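Local coordinates for hypothetical protein Paer03002360 (Pseudomonas aeruginosa, PDB 2ERV) that hydrolyses the ester bond at the 3 position of lipid A in the bacterial outer membrane, releasing a primary fatty acyl chain from lipopolysaccharide, at residues 16-21 / 125-130; 65-70 / 76-81; 55-60 / 91-96. One frame throughout, in Å; residues are numbered along the deposited sequence.

Interaction 1: 16-21 / 125-130. With CXE (pentaethylene glycol monodecyl ether), chain G.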
loop_
_atom_site.group_PDB
_atom_site.type_symbol
_atom_site.label_atom_id
_atom_site.label_comp_id
_atom_site.label_asym_id
_atom_site.label_seq_id
_atom_site.Cartn_x
_atom_site.Cartn_y
_atom_site.Cartn_z
ATOM N N THR A 16 9.424 -3.250 6.957
ATOM C CA THR A 16 8.835 -1.999 6.578
ATOM C C THR A 16 7.727 -1.783 7.558
ATOM O O THR A 16 7.132 -2.759 8.093
ATOM C CB THR A 16 8.178 -2.060 5.176
ATOM O OG1 THR A 16 7.168 -3.088 5.177
ATOM C CG2 THR A 16 9.177 -2.505 4.092
ATOM N N TYR A 17 7.434 -0.523 7.826
ATOM C CA TYR A 17 6.381 -0.211 8.792
ATOM C C TYR A 17 5.647 0.929 8.165
ATOM O O TYR A 17 6.300 1.887 7.769
ATOM C CB TYR A 17 7.012 0.269 10.126
ATOM C CG TYR A 17 7.902 -0.755 10.774
ATOM C CD1 TYR A 17 7.369 -1.771 11.579
ATOM C CD2 TYR A 17 9.277 -0.727 10.567
ATOM C CE1 TYR A 17 8.205 -2.734 12.169
ATOM C CE2 TYR A 17 10.115 -1.665 11.147
ATOM C CZ TYR A 17 9.577 -2.652 11.938
ATOM O OH TYR A 17 10.427 -3.580 12.479
ATOM N N ARG A 18 4.313 0.876 8.100
ATOM C CA ARG A 18 3.567 1.891 7.365
ATOM C C ARG A 18 2.409 2.422 8.167
ATOM O O ARG A 18 1.634 1.654 8.736
ATOM C CB ARG A 18 3.038 1.326 6.031
ATOM C CG ARG A 18 2.230 2.353 5.210
ATOM C CD ARG A 18 1.582 1.680 4.033
ATOM N NE ARG A 18 0.641 2.542 3.309
ATOM C CZ ARG A 18 0.801 2.953 2.062
ATOM N NH1 ARG A 18 1.885 2.610 1.381
ATOM N NH2 ARG A 18 -0.148 3.709 1.485
ATOM N N LEU A 19 2.273 3.737 8.205
ATOM C CA LEU A 19 1.091 4.328 8.848
ATOM C C LEU A 19 0.348 5.039 7.752
ATOM O O LEU A 19 0.990 5.650 6.902
ATOM C CB LEU A 19 1.542 5.339 9.895
ATOM C CG LEU A 19 2.047 4.796 11.230
ATOM C CD1 LEU A 19 2.532 6.017 12.088
ATOM C CD2 LEU A 19 0.915 4.033 11.994
ATOM N N GLY A 20 -0.987 4.962 7.757
ATOM C CA GLY A 20 -1.739 5.419 6.614
ATOM C C GLY A 20 -3.043 6.099 6.992
ATOM O O GLY A 20 -3.585 5.895 8.075
ATOM N N LEU A 21 -3.540 6.925 6.088
ATOM C CA LEU A 21 -4.887 7.472 6.230
ATOM C C LEU A 21 -5.591 7.189 4.917
ATOM O O LEU A 21 -4.948 7.293 3.873
ATOM C CB LEU A 21 -4.803 8.995 6.413
ATOM C CG LEU A 21 -4.290 9.554 7.761
ATOM C CD1 LEU A 21 -4.051 11.085 7.689
ATOM C CD2 LEU A 21 -5.277 9.192 8.845
ATOM N N ILE A 125 3.129 -4.279 -2.317
ATOM C CA ILE A 125 3.321 -2.992 -2.969
ATOM C C ILE A 125 4.696 -2.973 -3.586
ATOM O O ILE A 125 5.655 -3.435 -2.970
ATOM C CB ILE A 125 3.189 -1.800 -1.978
ATOM C CG1 ILE A 125 1.875 -1.922 -1.178
ATOM C CG2 ILE A 125 3.266 -0.494 -2.756
ATOM C CD1 ILE A 125 1.731 -0.900 -0.057
ATOM N N HIS A 126 4.771 -2.476 -4.817
ATOM C CA HIS A 126 6.059 -2.317 -5.504
ATOM C C HIS A 126 6.327 -0.877 -5.920
ATOM O O HIS A 126 5.422 -0.168 -6.375
ATOM C CB HIS A 126 6.077 -3.245 -6.737
ATOM C CG HIS A 126 7.122 -2.889 -7.754
ATOM N ND1 HIS A 126 8.450 -3.242 -7.615
ATOM C CD2 HIS A 126 7.025 -2.242 -8.944
ATOM C CE1 HIS A 126 9.129 -2.813 -8.674
ATOM N NE2 HIS A 126 8.290 -2.186 -9.482
ATOM N N TYR A 127 7.572 -0.450 -5.783
ATOM C CA TYR A 127 7.917 0.918 -6.110
ATOM C C TYR A 127 9.051 0.903 -7.129
ATOM O O TYR A 127 10.060 0.231 -6.910
ATOM C CB TYR A 127 8.431 1.649 -4.849
ATOM C CG TYR A 127 7.410 1.787 -3.740
ATOM C CD1 TYR A 127 6.610 2.933 -3.649
ATOM C CD2 TYR A 127 7.256 0.778 -2.780
ATOM C CE1 TYR A 127 5.663 3.074 -2.613
ATOM C CE2 TYR A 127 6.327 0.922 -1.725
ATOM C CZ TYR A 127 5.535 2.068 -1.665
ATOM O OH TYR A 127 4.605 2.229 -0.644
ATOM N N SER A 128 8.891 1.617 -8.243
ATOM C CA SER A 128 10.005 1.758 -9.220
ATOM C C SER A 128 9.705 2.946 -10.117
ATOM O O SER A 128 8.674 3.537 -9.962
ATOM C CB SER A 128 10.273 0.476 -10.015
ATOM O OG SER A 128 9.092 0.057 -10.697
ATOM N N ASN A 129 10.595 3.274 -11.056
ATOM C CA ASN A 129 10.482 4.532 -11.795
ATOM C C ASN A 129 10.263 4.339 -13.310
ATOM O O ASN A 129 10.337 5.304 -14.099
ATOM C CB ASN A 129 11.686 5.478 -11.461
ATOM C CG ASN A 129 13.044 4.911 -11.914
ATOM O OD1 ASN A 129 13.174 4.332 -13.016
ATOM N ND2 ASN A 129 14.053 5.074 -11.084
ATOM N N ALA A 130 9.917 3.108 -13.687
ATOM C CA ALA A 130 9.628 2.716 -15.065
ATOM C C ALA A 130 10.812 2.913 -16.012
ATOM O O ALA A 130 10.611 3.128 -17.225
ATOM C CB ALA A 130 8.399 3.411 -15.584
HETATM C C4 CXE G . 1.166 10.838 4.612
HETATM C C5 CXE G . 0.087 10.776 5.673
HETATM C C6 CXE G . 0.283 9.600 6.609
HETATM C C7 CXE G . -0.522 9.857 7.874
HETATM C C8 CXE G . -0.085 8.971 9.029
HETATM C C9 CXE G . -1.190 8.928 10.071
HETATM C C10 CXE G . -0.659 9.480 11.392
HETATM O O11 CXE G . -1.525 9.130 12.478
HETATM C C12 CXE G . -0.945 8.146 13.341
HETATM C C13 CXE G . -0.859 8.664 14.762
HETATM O O14 CXE G . -1.319 7.625 15.612
HETATM C C15 CXE G . -1.206 7.957 16.980
HETATM C C16 CXE G . -1.140 6.644 17.757
HETATM O O HOH W 1 4.412 1.142 1.839
#
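R18 and Y127 meet in the interior of the protein. NH1 presents the edge of the guanidinium to the phenol oxygen, 3.4 Å from R18 NH1 to Y127 OH, with guanidinium and ring planes only 29° apart. Water 1 clasps the pair, accepting from R18 NH1 at 3.0 Å and lying 2.7 Å from Y127 OH. CG of R18 stands opposite the backbone N (chi1 180°) and the chain runs on extended to NE, long enough to carry the charge inward from its strand. I125 closes in obliquely to the guanidinium, its CD1 3.8 Å from R18 NH1, an apolar cover for a buried cation whose salt bridges go to D42 and E105. W48 and F88 pack round the Y127 ring.

The other side of the strand is looser and greasy: L19 and L21 point outward to a bound detergent, L21 CD1 lying 3.7 Å from C7 of the alkyl chain, as leucines suited to lipid would. On the other segment H126 lies between I125 and Y127 in sequence but turns to the outer side, where H126 NE2 and S128 OG share a hydrogen bond of 2.7 Å; H126 ND1 bonds to E140. A polar, partly hydrated interior behind a lipid-facing surface is typical of an outer-membrane beta barrel, which here carries a Ser-His-Glu catalytic triad on its outer wall.

Interaction 2: 65-70 / 76-81. With CXE (pentaethylene glycol monodecyl ether), chain F.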
loop_
_atom_site.group_PDB
_atom_site.type_symbol
_atom_site.label_atom_id
_atom_site.label_comp_id
_atom_site.label_asym_id
_atom_site.label_seq_id
_atom_site.Cartn_x
_atom_site.Cartn_y
_atom_site.Cartn_z
ATOM N N VAL A 65 -7.074 3.866 -4.865
ATOM C CA VAL A 65 -7.079 2.407 -4.730
ATOM C C VAL A 65 -8.497 1.898 -5.036
ATOM O O VAL A 65 -9.444 2.261 -4.335
ATOM C CB VAL A 65 -6.686 1.962 -3.283
ATOM C CG1 VAL A 65 -6.656 0.439 -3.156
ATOM C CG2 VAL A 65 -5.295 2.575 -2.862
ATOM N N PHE A 66 -8.628 1.049 -6.043
ATOM C CA PHE A 66 -9.919 0.426 -6.400
ATOM C C PHE A 66 -10.128 -0.790 -5.528
ATOM O O PHE A 66 -9.184 -1.498 -5.221
ATOM C CB PHE A 66 -9.913 -0.002 -7.877
ATOM C CG PHE A 66 -10.034 1.182 -8.825
ATOM C CD1 PHE A 66 -11.296 1.669 -9.189
ATOM C CD2 PHE A 66 -8.896 1.836 -9.278
ATOM C CE1 PHE A 66 -11.417 2.778 -10.020
ATOM C CE2 PHE A 66 -9.003 2.948 -10.130
ATOM C CZ PHE A 66 -10.268 3.407 -10.492
ATOM N N VAL A 67 -11.383 -1.051 -5.181
ATOM C CA VAL A 67 -11.688 -2.163 -4.291
ATOM C C VAL A 67 -12.826 -2.892 -4.877
ATOM O O VAL A 67 -13.847 -2.268 -5.196
ATOM C CB VAL A 67 -12.094 -1.619 -2.871
ATOM C CG1 VAL A 67 -12.610 -2.733 -1.937
ATOM C CG2 VAL A 67 -10.890 -0.916 -2.216
ATOM N N TYR A 68 -12.721 -4.208 -4.981
ATOM C CA TYR A 68 -13.952 -4.952 -5.189
ATOM C C TYR A 68 -14.357 -5.578 -3.849
ATOM O O TYR A 68 -13.619 -6.386 -3.294
ATOM C CB TYR A 68 -13.826 -6.026 -6.289
ATOM C CG TYR A 68 -15.191 -6.560 -6.641
ATOM C CD1 TYR A 68 -15.984 -5.936 -7.633
ATOM C CD2 TYR A 68 -15.730 -7.622 -5.936
ATOM C CE1 TYR A 68 -17.288 -6.439 -7.948
ATOM C CE2 TYR A 68 -17.000 -8.067 -6.192
ATOM C CZ TYR A 68 -17.768 -7.471 -7.211
ATOM O OH TYR A 68 -19.014 -7.964 -7.448
ATOM N N GLU A 69 -15.554 -5.248 -3.364
ATOM C CA GLU A 69 -15.980 -5.674 -2.050
ATOM C C GLU A 69 -17.105 -6.640 -2.290
ATOM O O GLU A 69 -18.107 -6.273 -2.879
ATOM C CB GLU A 69 -16.487 -4.496 -1.232
ATOM C CG GLU A 69 -17.042 -4.911 0.128
ATOM C CD GLU A 69 -17.832 -3.787 0.772
ATOM O OE1 GLU A 69 -18.990 -3.496 0.328
ATOM O OE2 GLU A 69 -17.288 -3.185 1.723
ATOM N N PHE A 70 -16.922 -7.882 -1.865
ATOM C CA PHE A 70 -17.940 -8.893 -2.013
ATOM C C PHE A 70 -19.042 -8.746 -0.943
ATOM O O PHE A 70 -18.772 -8.313 0.166
ATOM C CB PHE A 70 -17.268 -10.275 -1.869
ATOM C CG PHE A 70 -16.318 -10.602 -2.981
ATOM C CD1 PHE A 70 -16.790 -11.264 -4.127
ATOM C CD2 PHE A 70 -14.956 -10.238 -2.909
ATOM C CE1 PHE A 70 -15.913 -11.579 -5.187
ATOM C CE2 PHE A 70 -14.053 -10.522 -3.972
ATOM C CZ PHE A 70 -14.541 -11.200 -5.125
ATOM N N LYS A 76 -17.067 -8.656 5.131
ATOM C CA LYS A 76 -17.074 -8.547 3.663
ATOM C C LYS A 76 -15.654 -8.766 3.133
ATOM O O LYS A 76 -14.808 -7.904 3.318
ATOM C CB LYS A 76 -17.632 -7.163 3.203
ATOM C CG LYS A 76 -19.099 -6.862 3.744
ATOM C CD LYS A 76 -19.623 -5.447 3.382
ATOM C CE LYS A 76 -21.076 -5.201 3.881
ATOM N NZ LYS A 76 -21.415 -5.937 5.191
ATOM N N PRO A 77 -15.387 -9.887 2.456
ATOM C CA PRO A 77 -14.101 -10.044 1.790
ATOM C C PRO A 77 -13.926 -9.006 0.714
ATOM O O PRO A 77 -14.930 -8.586 0.085
ATOM C CB PRO A 77 -14.177 -11.423 1.148
ATOM C CG PRO A 77 -15.388 -12.166 1.860
ATOM C CD PRO A 77 -16.311 -11.018 2.210
ATOM N N PHE A 78 -12.664 -8.596 0.463
ATOM C CA PHE A 78 -12.418 -7.606 -0.590
ATOM C C PHE A 78 -11.082 -7.874 -1.238
ATOM O O PHE A 78 -10.200 -8.470 -0.611
ATOM C CB PHE A 78 -12.478 -6.156 -0.049
ATOM C CG PHE A 78 -11.349 -5.797 0.919
ATOM C CD1 PHE A 78 -11.563 -5.872 2.295
ATOM C CD2 PHE A 78 -10.099 -5.347 0.455
ATOM C CE1 PHE A 78 -10.546 -5.534 3.198
ATOM C CE2 PHE A 78 -9.062 -5.022 1.363
ATOM C CZ PHE A 78 -9.292 -5.106 2.731
ATOM N N ILE A 79 -10.945 -7.448 -2.486
ATOM C CA ILE A 79 -9.621 -7.379 -3.112
ATOM C C ILE A 79 -9.380 -5.933 -3.561
ATOM O O ILE A 79 -10.330 -5.167 -3.822
ATOM C CB ILE A 79 -9.535 -8.401 -4.262
ATOM C CG1 ILE A 79 -10.767 -8.291 -5.163
ATOM C CG2 ILE A 79 -9.589 -9.804 -3.672
ATOM C CD1 ILE A 79 -10.682 -9.161 -6.432
ATOM N N GLU A 80 -8.122 -5.506 -3.605
ATOM C CA GLU A 80 -7.877 -4.148 -4.018
ATOM C C GLU A 80 -6.640 -4.041 -4.928
ATOM O O GLU A 80 -5.771 -4.924 -4.928
ATOM C CB GLU A 80 -7.769 -3.232 -2.786
ATOM C CG GLU A 80 -6.517 -3.476 -1.963
ATOM C CD GLU A 80 -6.339 -2.536 -0.766
ATOM O OE1 GLU A 80 -7.335 -1.992 -0.183
ATOM O OE2 GLU A 80 -5.164 -2.357 -0.391
ATOM N N ALA A 81 -6.570 -2.957 -5.689
ATOM C CA ALA A 81 -5.432 -2.674 -6.609
ATOM C C ALA A 81 -5.358 -1.199 -6.841
ATOM O O ALA A 81 -6.384 -0.546 -7.022
ATOM C CB ALA A 81 -5.657 -3.367 -7.996
HETATM O O17 CXE F . -11.463 -13.663 -6.400
HETATM C C18 CXE F . -11.970 -14.785 -5.678
HETATM C C19 CXE F . -11.320 -14.818 -4.298
HETATM O O20 CXE F . -11.381 -13.516 -3.719
HETATM C C21 CXE F . -10.574 -13.362 -2.549
HETATM C C22 CXE F . -11.472 -13.044 -1.364
HETATM O O23 CXE F . -10.806 -12.231 -0.399
HETATM C C24 CXE F . -10.010 -12.995 0.519
HETATM C C25 CXE F . -10.107 -12.417 1.923
HETATM O O26 CXE F . -8.981 -12.815 2.698
#
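F70 turns the edge of its ring to the carbonyl of P77, CD2 of F70 coming 3.4 Å from P77 O, while its CE2 reaches CG1 of I79. The two segments are the arms of a beta hairpin in the wall of the outer-membrane barrel, antiparallel at 159°. Y68 leans over the F70 ring, its CD2 3.7 Å above the ring plane and over the centre, and CB of Y68 packs against CG1 of I79 at 4.0 Å. These bulky, largely apolar groups, the tyrosine ring among them, suit the outer surface, where a detergent also lies along P77 and I79.

The opposite face is buried and more polar. V67 sets CG1 against CB of F78 at 3.9 Å, and V65 CG1 rests on the E80 carboxylate carbon. K76 CD lies against the E69 carboxylate, 3.6 Å from E69 CD, and the stems meet at E69 CG and K76 CB, yet the charged atoms stay apart: E69 pairs with R36, K76 bonds to the G72 carbonyl and E80 to Y40. Paired backbone bonds join F66 with A81 and Y68 with I79. Near the turn the pattern drops to one, for proline has no N-H to give back: F70 N donates to P77 O at 2.9 Å, with a C=O...N angle of 167°.

Interaction 3: 55-60 / 91-96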
loop_
_atom_site.group_PDB
_atom_site.type_symbol
_atom_site.label_atom_id
_atom_site.label_comp_id
_atom_site.label_asym_id
_atom_site.label_seq_id
_atom_site.Cartn_x
_atom_site.Cartn_y
_atom_site.Cartn_z
ATOM N N ALA A 55 20.876 3.408 5.052
ATOM C CA ALA A 55 20.397 3.229 6.428
ATOM C C ALA A 55 18.882 3.349 6.291
ATOM O O ALA A 55 18.357 3.321 5.159
ATOM C CB ALA A 55 20.974 4.311 7.374
ATOM N N GLY A 56 18.172 3.488 7.407
ATOM C CA GLY A 56 16.716 3.565 7.354
ATOM C C GLY A 56 16.245 4.760 6.555
ATOM O O GLY A 56 16.831 5.832 6.644
ATOM N N LYS A 57 15.149 4.585 5.815
ATOM C CA LYS A 57 14.615 5.619 4.931
ATOM C C LYS A 57 13.084 5.736 5.103
ATOM O O LYS A 57 12.464 4.886 5.718
ATOM C CB LYS A 57 14.935 5.301 3.469
ATOM C CG LYS A 57 16.401 5.411 3.098
ATOM C CD LYS A 57 16.913 6.869 3.121
ATOM C CE LYS A 57 18.329 6.967 2.530
ATOM N NZ LYS A 57 19.359 6.290 3.360
ATOM N N HIS A 58 12.498 6.791 4.561
ATOM C CA HIS A 58 11.058 7.045 4.741
ATOM C C HIS A 58 10.484 7.337 3.370
ATOM O O HIS A 58 11.182 7.875 2.511
ATOM C CB HIS A 58 10.846 8.293 5.623
ATOM C CG HIS A 58 11.613 8.256 6.913
ATOM N ND1 HIS A 58 11.059 7.806 8.091
ATOM C CD2 HIS A 58 12.897 8.578 7.194
ATOM C CE1 HIS A 58 11.961 7.888 9.052
ATOM N NE2 HIS A 58 13.092 8.331 8.531
ATOM N N SER A 59 9.233 6.977 3.157
ATOM C CA SER A 59 8.561 7.341 1.921
ATOM C C SER A 59 7.182 7.913 2.249
ATOM O O SER A 59 6.557 7.527 3.234
ATOM C CB SER A 59 8.464 6.146 0.956
ATOM O OG SER A 59 7.591 5.157 1.448
ATOM N N LEU A 60 6.733 8.849 1.420
ATOM C CA LEU A 60 5.387 9.396 1.525
ATOM C C LEU A 60 4.744 9.015 0.195
ATOM O O LEU A 60 5.317 9.240 -0.859
ATOM C CB LEU A 60 5.434 10.922 1.620
ATOM C CG LEU A 60 5.257 11.736 2.911
ATOM C CD1 LEU A 60 5.560 10.963 4.191
ATOM C CD2 LEU A 60 6.046 13.110 2.881
ATOM N N THR A 91 17.725 7.957 -2.469
ATOM C CA THR A 91 17.612 7.099 -3.643
ATOM C C THR A 91 18.051 5.670 -3.349
ATOM O O THR A 91 17.870 4.797 -4.199
ATOM C CB THR A 91 18.468 7.640 -4.805
ATOM O OG1 THR A 91 19.807 7.800 -4.345
ATOM C CG2 THR A 91 18.071 9.091 -5.201
ATOM N N ARG A 92 18.686 5.435 -2.204
ATOM C CA ARG A 92 19.081 4.079 -1.803
ATOM C C ARG A 92 18.273 3.669 -0.579
ATOM O O ARG A 92 18.237 4.384 0.393
ATOM C CB ARG A 92 20.560 4.034 -1.455
ATOM C CG ARG A 92 21.465 4.106 -2.667
ATOM C CD ARG A 92 22.921 4.415 -2.288
ATOM N NE ARG A 92 23.775 3.943 -3.377
ATOM C CZ ARG A 92 24.192 4.705 -4.360
ATOM N NH1 ARG A 92 23.833 5.981 -4.386
ATOM N NH2 ARG A 92 24.945 4.199 -5.334
ATOM N N VAL A 93 17.591 2.538 -0.656
ATOM C CA VAL A 93 16.663 2.098 0.386
ATOM C C VAL A 93 16.889 0.599 0.530
ATOM O O VAL A 93 16.953 -0.126 -0.477
ATOM C CB VAL A 93 15.185 2.343 -0.046
ATOM C CG1 VAL A 93 14.182 1.962 1.046
ATOM C CG2 VAL A 93 14.971 3.836 -0.447
ATOM N N GLY A 94 17.033 0.143 1.767
ATOM C CA GLY A 94 17.295 -1.247 2.037
ATOM C C GLY A 94 18.533 -1.664 1.271
ATOM O O GLY A 94 19.547 -0.964 1.322
ATOM N N ASP A 95 18.434 -2.760 0.527
ATOM C CA ASP A 95 19.530 -3.225 -0.319
ATOM C C ASP A 95 19.437 -2.648 -1.734
ATOM O O ASP A 95 20.133 -3.117 -2.614
ATOM C CB ASP A 95 19.493 -4.757 -0.453
ATOM C CG ASP A 95 19.891 -5.496 0.806
ATOM O OD1 ASP A 95 20.382 -4.900 1.808
ATOM O OD2 ASP A 95 19.716 -6.727 0.872
ATOM N N GLN A 96 18.575 -1.649 -1.975
ATOM C CA GLN A 96 18.190 -1.274 -3.353
ATOM C C GLN A 96 18.646 0.131 -3.747
ATOM O O GLN A 96 18.539 1.046 -2.969
ATOM C CB GLN A 96 16.662 -1.330 -3.541
ATOM C CG GLN A 96 15.959 -2.669 -3.144
ATOM C CD GLN A 96 16.549 -3.892 -3.846
ATOM O OE1 GLN A 96 17.288 -4.649 -3.222
ATOM N NE2 GLN A 96 16.196 -4.101 -5.116
HETATM O O HOH W 2 16.409 1.969 3.993
#
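The backbones of 55-60 and 91-96 share no hydrogen bond; their nearest CA atoms, those of K57 and V93, stay 6.1 Å apart. Segment 91-96 folds back on itself instead, in a type II' turn from V93 to Q96 closed by V93 N to Q96 O and Q96 N to V93 O at 2.7 Å for the second. G94 takes the first corner of that turn, where the positive phi of 55° is easiest for a residue without a side chain. Water 2 spans the gap: it accepts from G94 N at 2.9 Å and lies 2.6 Å from A55 O, to which it probably donates.

Here the tight hairpin of 92-93 and 96-97 sits beside the start of strand 57-70, at one end of the beta barrel. K57 makes the side-chain contact: bends at chi2 (-69°) and chi4 curl its methylenes round the carbonyl of R92, with CG and CE of K57 each 3.4 Å from R92 O. The same lysine lays CG obliquely beside the branched V93, 4.1 Å from CG2 of V93, so a long flexible chain serves both partners. V93, buried, also packs on W48, F88 and I139. R92 sends its guanidinium away from K57 to a salt bridge with E53.

From the N terminus, strand 15-24 opens the longest loop, which interaction 1 closes only when 125-130 returns about a hundred residues later. Inside it, the loop into strand 57-70 and the strand's first residues supply the first half of interaction 3, whose loop ends at 91-96. Innermost is interaction 2, where the end of the same strand passes into strand 75-88 after a four-residue turn. The three are therefore nested, with no crossings. Interaction 2 joins neighbouring strands of the wall, interaction 1 reaches between strands that are not neighbours in the sheet, and interaction 3 ties the small hairpin to the other end of strand 57-70. The centres of interactions 2 and 3 lie about 29 Å apart, on opposite sides of the chain's centre.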